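Local atomic coordinates of protein yojF (Bacillus subtilis, PDB entry 1NJH), a protein that is of unknown function, belongs to the DUF1806 family and folds as an antiparallel beta sheet with one short helix. Residues 88-91 / 92-96; 11-14 / 15-19. All coordinates share one frame; numbering follows the deposited sequence. Where two conformers were deposited one is given.

Contact 1 of 2, residues 88-91 / 92-96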
ATOM      1  N   THR A  88       5.264  10.212 -15.518  1.00 27.57           N
ATOM      2  CA  THR A  88       4.773  10.440 -16.866  1.00 28.89           C
ATOM      3  C   THR A  88       3.276  10.237 -16.834  1.00 29.64           C
ATOM      4  O   THR A  88       2.721   9.733 -15.859  1.00 24.68           O
ATOM      5  CB  THR A  88       5.351   9.470 -17.907  1.00 32.34           C
ATOM      6  OG1 THR A  88       5.043   9.965 -19.222  1.00 32.35           O
ATOM      7  CG2 THR A  88       4.720   8.086 -17.766  1.00 29.33           C
ATOM      8  N   VAL A  89       2.622  10.654 -17.904  1.00 25.40           N
ATOM      9  CA  VAL A  89       1.195  10.472 -18.047  1.00 28.30           C
ATOM     10  C   VAL A  89       1.160   9.767 -19.383  1.00 30.15           C
ATOM     11  O   VAL A  89       1.531  10.355 -20.398  1.00 31.72           O
ATOM     12  CB  VAL A  89       0.466  11.810 -18.112  1.00 27.05           C
ATOM     13  CG1 VAL A  89      -0.993  11.593 -18.489  1.00 28.74           C
ATOM     14  CG2 VAL A  89       0.580  12.507 -16.758  1.00 24.97           C
ATOM     15  N   ASP A  90       0.738   8.506 -19.382  1.00 29.08           N
ATOM     16  CA  ASP A  90       0.736   7.719 -20.605  1.00 32.17           C
ATOM     17  C   ASP A  90      -0.413   7.938 -21.570  1.00 32.92           C
ATOM     18  O   ASP A  90      -1.297   8.756 -21.332  1.00 33.43           O
ATOM     19  CB  ASP A  90       0.871   6.230 -20.262  1.00 31.65           C
ATOM     20  CG  ASP A  90      -0.329   5.673 -19.529  1.00 28.35           C
ATOM     21  OD1 ASP A  90      -0.176   4.581 -18.953  1.00 29.88           O
ATOM     22  OD2 ASP A  90      -1.413   6.298 -19.534  1.00 29.45           O
ATOM     23  N   GLU A  91      -0.376   7.201 -22.678  1.00 34.35           N
ATOM     24  CA  GLU A  91      -1.392   7.298 -23.717  1.00 38.37           C
ATOM     25  C   GLU A  91      -2.799   7.056 -23.191  1.00 39.78           C
ATOM     26  O   GLU A  91      -3.780   7.539 -23.768  1.00 40.27           O
ATOM     27  CB  GLU A  91      -1.084   6.307 -24.845  1.00 42.26           C
ATOM     28  CG  GLU A  91      -0.802   4.881 -24.381  1.00 48.01           C
ATOM     29  CD  GLU A  91       0.571   4.721 -23.735  1.00 51.52           C
ATOM     30  OE1 GLU A  91       0.921   3.583 -23.352  1.00 53.37           O
ATOM     31  OE2 GLU A  91       1.301   5.727 -23.612  1.00 51.94           O
ATOM     32  N   GLU A  92      -2.900   6.307 -22.096  1.00 37.35           N
ATOM     33  CA  GLU A  92      -4.197   6.014 -21.499  1.00 36.60           C
ATOM     34  C   GLU A  92      -4.536   7.050 -20.439  1.00 34.72           C
ATOM     35  O   GLU A  92      -5.508   6.907 -19.697  1.00 34.46           O
ATOM     36  CB  GLU A  92      -4.191   4.613 -20.890  1.00 39.74           C
ATOM     37  CG  GLU A  92      -4.180   3.506 -21.931  1.00 42.28           C
ATOM     38  CD  GLU A  92      -3.838   2.156 -21.340  1.00 45.54           C
ATOM     39  OE1 GLU A  92      -4.498   1.747 -20.360  1.00 47.46           O
ATOM     40  OE2 GLU A  92      -2.908   1.502 -21.858  1.00 49.78           O
ATOM     41  N   ASN A  93      -3.733   8.107 -20.391  1.00 32.29           N
ATOM     42  CA  ASN A  93      -3.939   9.183 -19.438  1.00 33.14           C
ATOM     43  C   ASN A  93      -3.823   8.669 -18.002  1.00 30.47           C
ATOM     44  O   ASN A  93      -4.609   9.041 -17.131  1.00 32.50           O
ATOM     45  CB  ASN A  93      -5.310   9.822 -19.650  1.00 36.81           C
ATOM     46  CG  ASN A  93      -5.483  11.091 -18.848  1.00 40.77           C
ATOM     47  OD1 ASN A  93      -4.728  12.049 -19.011  1.00 45.67           O
ATOM     48  ND2 ASN A  93      -6.482  11.107 -17.974  1.00 47.17           N
ATOM     49  N   ARG A  94      -2.848   7.806 -17.756  1.00 27.73           N
ATOM     50  CA  ARG A  94      -2.662   7.293 -16.405  1.00 23.18           C
ATOM     51  C   ARG A  94      -1.419   7.947 -15.834  1.00 25.70           C
ATOM     52  O   ARG A  94      -0.370   7.984 -16.488  1.00 26.39           O
ATOM     53  CB  ARG A  94      -2.509   5.765 -16.421  1.00 20.98           C
ATOM     54  CG  ARG A  94      -3.717   5.044 -16.978  1.00 24.72           C
ATOM     55  CD  ARG A  94      -3.527   3.536 -16.959  1.00 26.07           C
ATOM     56  NE  ARG A  94      -2.328   3.114 -17.680  1.00 30.89           N
ATOM     57  CZ  ARG A  94      -2.005   1.843 -17.895  1.00 30.85           C
ATOM     58  NH1 ARG A  94      -2.796   0.875 -17.447  1.00 28.84           N
ATOM     59  NH2 ARG A  94      -0.887   1.538 -18.544  1.00 31.37           N
ATOM     60  N   LEU A  95      -1.540   8.491 -14.622  1.00 21.66           N
ATOM     61  CA  LEU A  95      -0.411   9.129 -13.974  1.00 21.20           C
ATOM     62  C   LEU A  95       0.427   8.039 -13.312  1.00 19.60           C
ATOM     63  O   LEU A  95      -0.023   7.349 -12.387  1.00 20.09           O
ATOM     64  CB  LEU A  95      -0.882  10.157 -12.925  1.00 18.88           C
ATOM     65  CG  LEU A  95       0.180  10.790 -12.010  1.00 20.80           C
ATOM     66  CD1 LEU A  95       1.161  11.622 -12.840  1.00 21.74           C
ATOM     67  CD2 LEU A  95      -0.505  11.692 -10.972  1.00 20.02           C
ATOM     68  N   LEU A  96       1.643   7.886 -13.820  1.00 17.39           N
ATOM     69  CA  LEU A  96       2.593   6.896 -13.327  1.00 19.33           C
ATOM     70  C   LEU A  96       3.752   7.571 -12.616  1.00 21.70           C
ATOM     71  O   LEU A  96       4.445   8.410 -13.196  1.00 21.53           O
ATOM     72  CB  LEU A  96       3.152   6.076 -14.495  1.00 20.70           C
ATOM     73  CG  LEU A  96       2.124   5.574 -15.503  1.00 25.24           C
ATOM     74  CD1 LEU A  96       2.833   4.755 -16.551  1.00 26.06           C
ATOM     75  CD2 LEU A  96       1.048   4.771 -14.806  1.00 22.28           C
TER
HETATM   76  O   HOH W   1       1.606   3.002 -19.690  1.00 39.32           O
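Asp90 and Arg94 hold the tip of this hairpin together. Asp90 OD1 receives Arg94 NE at 2.9 Å through its syn lone pair and NH2 of the same residue at 3.2 Å, nearly end-on to the C-O bond. Both nitrogens approach with the oxygen in the guanidinium plane, and a water bridges OD1 and NH2 at that edge. The other carboxylate oxygen, Asp90 OD2, accepts the backbone N of Arg94 at 2.7 Å from above the carboxylate plane, and that of Glu92 by a weak bond. Aspartate suits the place: with CG between its own N and carbonyl carbon (chi1 67°), the short chain folds back over the turn. Glu92 OE1 lies over one guanidinium face, 3.5 Å from Arg94 NH1, adding charge attraction but no hydrogen bond.

Beneath lies a type I turn, closed by Asn93 N to Asp90 O at 2.7 Å, while Asp90 N bonds Arg94 O. Asn93 takes left-handed helical backbone angles, which asparagine tolerates well, completing a type I turn with a G1 beta bulge. Thr88 and Leu96 then form a hydrogen-bonded pair, their side chains side by side. On the other face Val89 CG2 meets Leu95 CD1 at 4.1 Å, and both side chains pack on helix 9-18, so the hairpin of strands 78-89 and 95-101 lies partly beneath that helix.

Contact 2 of 2, residues 11-14 / 15-19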
ATOM      1  N   ASP A  11       3.527  20.043 -12.621  1.00 31.93           N
ATOM      2  CA  ASP A  11       2.810  19.225 -13.601  1.00 30.46           C
ATOM      3  C   ASP A  11       2.144  18.046 -12.898  1.00 28.74           C
ATOM      4  O   ASP A  11       1.008  17.692 -13.209  1.00 28.14           O
ATOM      5  CB  ASP A  11       3.763  18.704 -14.693  1.00 32.12           C
ATOM      6  CG  ASP A  11       3.024  18.186 -15.937  1.00 31.06           C
ATOM      7  OD1 ASP A  11       3.471  17.171 -16.521  1.00 31.68           O
ATOM      8  OD2 ASP A  11       2.006  18.796 -16.348  1.00 35.52           O
ATOM      9  N   VAL A  12       2.846  17.445 -11.942  1.00 29.00           N
ATOM     10  CA  VAL A  12       2.284  16.320 -11.191  1.00 26.13           C
ATOM     11  C   VAL A  12       1.097  16.814 -10.373  1.00 25.94           C
ATOM     12  O   VAL A  12       0.039  16.176 -10.347  1.00 24.03           O
ATOM     13  CB  VAL A  12       3.322  15.693 -10.236  1.00 25.87           C
ATOM     14  CG1 VAL A  12       2.632  14.687  -9.321  1.00 22.90           C
ATOM     15  CG2 VAL A  12       4.404  14.994 -11.031  1.00 25.94           C
ATOM     16  N   GLN A  13       1.271  17.961  -9.718  1.00 24.44           N
ATOM     17  CA  GLN A  13       0.199  18.533  -8.915  1.00 25.11           C
ATOM     18  C   GLN A  13      -1.034  18.747  -9.782  1.00 25.48           C
ATOM     19  O   GLN A  13      -2.149  18.428  -9.382  1.00 26.32           O
ATOM     20  CB  GLN A  13       0.624  19.867  -8.298  1.00 23.86           C
ATOM     21  CG  GLN A  13      -0.469  20.502  -7.448  1.00 24.23           C
ATOM     22  CD  GLN A  13      -0.828  19.656  -6.232  1.00 24.11           C
ATOM     23  OE1 GLN A  13       0.053  19.200  -5.492  1.00 23.60           O
ATOM     24  NE2 GLN A  13      -2.121  19.456  -6.012  1.00 26.97           N
ATOM     25  N   ALA A  14      -0.835  19.292 -10.976  1.00 29.28           N
ATOM     26  CA  ALA A  14      -1.953  19.525 -11.881  1.00 29.91           C
ATOM     27  C   ALA A  14      -2.609  18.202 -12.268  1.00 29.19           C
ATOM     28  O   ALA A  14      -3.826  18.115 -12.404  1.00 28.86           O
ATOM     29  CB  ALA A  14      -1.472  20.257 -13.131  1.00 32.54           C
ATOM     30  N   SER A  15      -1.796  17.168 -12.445  1.00 27.37           N
ATOM     31  CA  SER A  15      -2.314  15.855 -12.819  1.00 25.92           C
ATOM     32  C   SER A  15      -3.105  15.215 -11.670  1.00 24.56           C
ATOM     33  O   SER A  15      -4.143  14.582 -11.888  1.00 22.00           O
ATOM     34  CB  SER A  15      -1.156  14.939 -13.229  1.00 30.84           C
ATOM     35  OG  SER A  15      -1.634  13.677 -13.667  1.00 37.79           O
ATOM     36  N   LEU A  16      -2.617  15.382 -10.445  1.00 23.24           N
ATOM     37  CA  LEU A  16      -3.307  14.818  -9.291  1.00 23.34           C
ATOM     38  C   LEU A  16      -4.687  15.445  -9.129  1.00 24.41           C
ATOM     39  O   LEU A  16      -5.671  14.745  -8.905  1.00 23.20           O
ATOM     40  CB  LEU A  16      -2.493  15.024  -8.006  1.00 20.85           C
ATOM     41  CG  LEU A  16      -1.159  14.279  -7.852  1.00 18.78           C
ATOM     42  CD1 LEU A  16      -0.394  14.843  -6.643  1.00 20.06           C
ATOM     43  CD2 LEU A  16      -1.387  12.779  -7.649  1.00 16.22           C
ATOM     44  N   GLU A  17      -4.770  16.767  -9.249  1.00 26.64           N
ATOM     45  CA  GLU A  17      -6.048  17.451  -9.095  1.00 27.81           C
ATOM     46  C   GLU A  17      -7.029  17.015 -10.180  1.00 28.96           C
ATOM     47  O   GLU A  17      -8.244  17.072  -9.999  1.00 30.11           O
ATOM     48  CB  GLU A  17      -5.815  18.966  -9.127  1.00 26.54           C
ATOM     49  CG  GLU A  17      -4.740  19.360  -8.138  1.00 29.04           C
ATOM     50  CD  GLU A  17      -4.403  20.833  -8.129  1.00 33.37           C
ATOM     51  OE1 GLU A  17      -4.482  21.478  -9.198  1.00 36.45           O
ATOM     52  OE2 GLU A  17      -4.023  21.335  -7.049  1.00 32.97           O
ATOM     53  N   ARG A  18      -6.483  16.560 -11.299  0.50 29.66           N
ATOM     54  CA  ARG A  18      -7.281  16.097 -12.423  0.50 32.40           C
ATOM     55  C   ARG A  18      -8.147  14.897 -12.032  0.50 30.46           C
ATOM     56  O   ARG A  18      -9.318  14.817 -12.403  0.53 32.14           O
ATOM     57  CB  ARG A  18      -6.349  15.703 -13.570  0.50 36.84           C
ATOM     58  CG  ARG A  18      -7.035  15.272 -14.854  0.50 42.03           C
ATOM     59  CD  ARG A  18      -6.031  14.585 -15.769  0.41 46.80           C
ATOM     60  NE  ARG A  18      -4.792  15.352 -15.887  0.47 49.87           N
ATOM     61  CZ  ARG A  18      -3.668  14.883 -16.419  0.58 51.30           C
ATOM     62  NH1 ARG A  18      -3.619  13.644 -16.888  0.55 52.51           N
ATOM     63  NH2 ARG A  18      -2.589  15.653 -16.477  0.56 51.79           N
ATOM     64  N   TYR A  19      -7.566  13.975 -11.267  1.00 27.53           N
ATOM     65  CA  TYR A  19      -8.261  12.758 -10.847  1.00 25.62           C
ATOM     66  C   TYR A  19      -9.015  12.882  -9.528  1.00 25.57           C
ATOM     67  O   TYR A  19      -9.609  11.910  -9.068  1.00 26.36           O
ATOM     68  CB  TYR A  19      -7.276  11.589 -10.701  1.00 24.95           C
ATOM     69  CG  TYR A  19      -6.477  11.265 -11.933  1.00 30.87           C
ATOM     70  CD1 TYR A  19      -7.024  10.521 -12.976  1.00 35.37           C
ATOM     71  CD2 TYR A  19      -5.164  11.713 -12.060  1.00 32.26           C
ATOM     72  CE1 TYR A  19      -6.271  10.231 -14.122  1.00 36.04           C
ATOM     73  CE2 TYR A  19      -4.412  11.434 -13.192  1.00 37.44           C
ATOM     74  CZ  TYR A  19      -4.970  10.695 -14.218  1.00 36.79           C
ATOM     75  OH  TYR A  19      -4.217  10.453 -15.344  1.00 41.39           O
TER
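Gln13 NE2 gives hydrogen bonds to two oxygens: Glu17 OE2, one helical turn on at 2.9 Å, and the backbone O of Ala60. The glutamate oxygen is approached from above the carboxylate plane, and the amide and carboxylate planes stand 70° apart. CG of Gln13 is anti to the backbone N, and the bend at chi2 (64°) turns the amide toward Glu17. Its OE1 accepts Ile62 N, so the amide joins the helix to strand 45-63. A leucine here would probably leave the N of Ile62 and the O of Ala60 without these mates and Glu17 free to turn.

The main chain runs in regular i to i+4 bonds, the shortest from Leu16 N to Val12 O at 2.8 Å, while the last, from Arg18 N to Ala14 O, is weak. On the inward side Val12 CG1 and Leu16 CD1 meet at 4.0 Å, side by side. Branched and apolar, they fit among Ile62, Met97, Leu95 and Ile112; the small Ser15 packs on Val89 and Leu95, consistent with close approach of the helix there. With Val12 and Leu16 turned to the sheet and Asp11, Ala14 and Glu17 exposed, this is an amphipathic alpha helix packed against an antiparallel sheet.

In the fold
The two contacts, with centres about 11 Å apart, stand on facing elements: contact 2 lies within helix 9-18, contact 1 at the turn joining strands 78-89 and 95-101. Contact 1 is mainly a surface arrangement, ruled by charge and backbone bonds, with Leu95 its buried residue. Contact 2 is partly buried, with Val12, Ser15 and Leu16 sunk against the sheet and its charged groups toward the outside. Among their meeting points, Leu95 CD2 packs 3.5 Å from Ser15 OG, and Tyr19 OH probably hydrogen-bonds to Asn93 O. Thus a carboxylate bound to main-chain N-H groups and a guanidinium braces the hairpin tip, whereas main-chain bonds form the helix, and aliphatic side chains with the Gln13 amide fix it to the sheet.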